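Local structure of UPF0141 protein yjdB (Campylobacter jejuni subsp. jejuni HB93-13, 4TN0) at residues L210-K215 with I256-D261. The protein is a phosphoethanolamine transferase, EptC, whose zinc-binding periplasmic domain probably transfers phosphoethanolamine to cell-surface acceptors and which is required for polymyxin resistance and motility. Sequence-based numbering, arbitrary orientation.
Sequences LLKEQK and IFWSND
The indole of W258 carries most of this contact. The backbone N of N260 lies 3.8 Å above one face, near its border. L211 and K212 approach the six-membered ring obliquely. W258 CG is anti to its backbone N (chi1 177°), which sends the ring out from the strand. L211 runs alongside it the other way, with CD1 3.6 Å from W258 CZ3 and CB close to the same atom. The K212 chain bends at chi3 and chi4, and this brings NZ to 3.6 Å from W258 CZ2. At N260, chi1 of 52° sets CG between the backbone N and the carbonyl carbon. K215 bends at chi2 and chi4 and lays its CD and CE carbons against the N260 amide, each 3.3 Å from ND2. No hydrogen bond joins the two segments. N260 OD1 instead accepts a hydrogen bond from S219 N, and ND2 gives a weak one to Y217 O. S259 OG accepts from D261 N in an ST turn. The contact thus joins the C-terminal part of helix 186-211, with the type I turn L211-Q214, to strand 252-259 in the central sheet of this alkaline phosphatase-like fold. L211 also touches S219 on the adjacent antiparallel strand 218-224, while W258 reaches M265 of helix 264-271.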
loop_
_atom_site.group_PDB
_atom_site.type_symbol
_atom_site.label_atom_id
_atom_site.label_comp_id
_atom_site.label_asym_id
_atom_site.label_seq_id
_atom_site.Cartn_x
_atom_site.Cartn_y
_atom_site.Cartn_z
ATOM N N LEU A 210 5.062 -16.624 2.316
ATOM C CA LEU A 210 5.345 -16.796 3.728
ATOM C C LEU A 210 4.030 -16.906 4.498
ATOM O O LEU A 210 3.973 -17.494 5.583
ATOM C CB LEU A 210 6.197 -15.637 4.255
ATOM C CG LEU A 210 7.697 -15.720 3.907
ATOM C CD1 LEU A 210 8.364 -14.372 4.102
ATOM C CD2 LEU A 210 8.446 -16.812 4.686
ATOM N N LEU A 211 2.969 -16.341 3.925
ATOM C CA LEU A 211 1.653 -16.362 4.559
ATOM C C LEU A 211 0.999 -17.732 4.486
ATOM O O LEU A 211 0.204 -18.100 5.362
ATOM C CB LEU A 211 0.729 -15.316 3.923
ATOM C CG LEU A 211 0.977 -13.862 4.330
ATOM C CD1 LEU A 211 -0.173 -12.982 3.869
ATOM C CD2 LEU A 211 1.211 -13.736 5.845
ATOM N N LYS A 212 1.337 -18.498 3.454
ATOM C CA LYS A 212 0.780 -19.838 3.318
ATOM C C LYS A 212 1.436 -20.807 4.304
ATOM O O LYS A 212 0.890 -21.863 4.601
ATOM C CB LYS A 212 0.845 -20.316 1.863
ATOM C CG LYS A 212 -0.025 -19.432 0.972
ATOM C CD LYS A 212 0.054 -19.794 -0.496
ATOM C CE LYS A 212 -1.325 -20.221 -1.013
ATOM N NZ LYS A 212 -1.917 -19.268 -2.015
ATOM N N GLU A 213 2.609 -20.456 4.809
ATOM C CA GLU A 213 3.256 -21.287 5.808
ATOM C C GLU A 213 2.701 -20.969 7.184
ATOM O O GLU A 213 3.032 -21.625 8.171
ATOM C CB GLU A 213 4.750 -21.012 5.807
ATOM C CG GLU A 213 5.526 -21.534 4.629
ATOM C CD GLU A 213 6.988 -21.226 4.796
ATOM O OE1 GLU A 213 7.465 -21.281 5.950
ATOM O OE2 GLU A 213 7.642 -20.875 3.795
ATOM N N GLN A 214 1.833 -19.965 7.248
ATOM C CA GLN A 214 1.231 -19.575 8.522
ATOM C C GLN A 214 -0.275 -19.835 8.624
ATOM O O GLN A 214 -1.051 -18.890 8.789
ATOM C CB GLN A 214 1.493 -18.084 8.782
ATOM C CG GLN A 214 2.954 -17.716 8.974
ATOM C CD GLN A 214 3.505 -18.260 10.275
ATOM O OE1 GLN A 214 2.760 -18.408 11.241
ATOM N NE2 GLN A 214 4.807 -18.563 10.312
ATOM N N LYS A 215 -0.702 -21.092 8.507
ATOM C CA LYS A 215 -2.141 -21.387 8.458
ATOM C C LYS A 215 -2.743 -21.672 9.828
ATOM O O LYS A 215 -3.895 -22.090 9.941
ATOM C CB LYS A 215 -2.465 -22.469 7.428
ATOM C CG LYS A 215 -2.053 -22.008 6.021
ATOM C CD LYS A 215 -2.815 -20.711 5.662
ATOM C CE LYS A 215 -2.533 -20.193 4.258
ATOM N NZ LYS A 215 -2.685 -21.224 3.187
ATOM N N ILE A 256 -4.138 -4.086 -4.224
ATOM C CA ILE A 256 -4.117 -5.539 -4.363
ATOM C C ILE A 256 -4.454 -6.219 -3.035
ATOM O O ILE A 256 -3.860 -5.895 -2.001
ATOM C CB ILE A 256 -2.737 -6.033 -4.842
ATOM C CG1 ILE A 256 -2.501 -5.660 -6.305
ATOM C CG2 ILE A 256 -2.584 -7.540 -4.645
ATOM C CD1 ILE A 256 -1.036 -5.884 -6.748
ATOM N N PHE A 257 -5.377 -7.180 -3.074
ATOM C CA PHE A 257 -5.731 -7.931 -1.865
ATOM C C PHE A 257 -5.583 -9.430 -2.041
ATOM O O PHE A 257 -5.905 -9.993 -3.092
ATOM C CB PHE A 257 -7.170 -7.636 -1.420
ATOM C CG PHE A 257 -7.605 -8.434 -0.208
ATOM C CD1 PHE A 257 -7.141 -8.110 1.060
ATOM C CD2 PHE A 257 -8.468 -9.514 -0.340
ATOM C CE1 PHE A 257 -7.527 -8.840 2.163
ATOM C CE2 PHE A 257 -8.858 -10.247 0.766
ATOM C CZ PHE A 257 -8.389 -9.908 2.017
ATOM N N TRP A 258 -5.074 -10.069 -1.000
ATOM C CA TRP A 258 -5.039 -11.518 -0.967
ATOM C C TRP A 258 -5.352 -12.015 0.438
ATOM O O TRP A 258 -4.966 -11.395 1.431
ATOM C CB TRP A 258 -3.679 -12.046 -1.425
ATOM C CG TRP A 258 -3.569 -13.533 -1.344
ATOM C CD1 TRP A 258 -3.846 -14.424 -2.337
ATOM C CD2 TRP A 258 -3.140 -14.306 -0.220
ATOM N NE1 TRP A 258 -3.627 -15.705 -1.900
ATOM C CE2 TRP A 258 -3.190 -15.660 -0.602
ATOM C CE3 TRP A 258 -2.725 -13.987 1.077
ATOM C CZ2 TRP A 258 -2.839 -16.692 0.261
ATOM C CZ3 TRP A 258 -2.375 -15.013 1.932
ATOM C CH2 TRP A 258 -2.434 -16.349 1.522
ATOM N N SER A 259 -6.026 -13.157 0.514
ATOM C CA SER A 259 -6.298 -13.793 1.793
ATOM C C SER A 259 -6.397 -15.285 1.591
ATOM O O SER A 259 -6.752 -15.742 0.502
ATOM C CB SER A 259 -7.588 -13.261 2.409
ATOM O OG SER A 259 -7.751 -13.759 3.720
ATOM N N ASN A 260 -6.092 -16.042 2.643
ATOM C CA ASN A 260 -6.297 -17.488 2.624
ATOM C C ASN A 260 -7.737 -17.818 3.006
ATOM O O ASN A 260 -8.259 -18.881 2.660
ATOM C CB ASN A 260 -5.324 -18.179 3.579
ATOM C CG ASN A 260 -5.348 -17.576 4.967
ATOM O OD1 ASN A 260 -6.353 -16.995 5.382
ATOM N ND2 ASN A 260 -4.239 -17.696 5.691
ATOM N N ASP A 261 -8.376 -16.872 3.688
ATOM C CA ASP A 261 -9.808 -16.901 3.920
ATOM C C ASP A 261 -10.474 -16.480 2.632
ATOM O O ASP A 261 -10.540 -15.291 2.327
ATOM C CB ASP A 261 -10.169 -15.951 5.067
ATOM C CG ASP A 261 -11.661 -15.893 5.369
ATOM O OD1 ASP A 261 -12.502 -16.050 4.455
ATOM O OD2 ASP A 261 -11.990 -15.671 6.554
#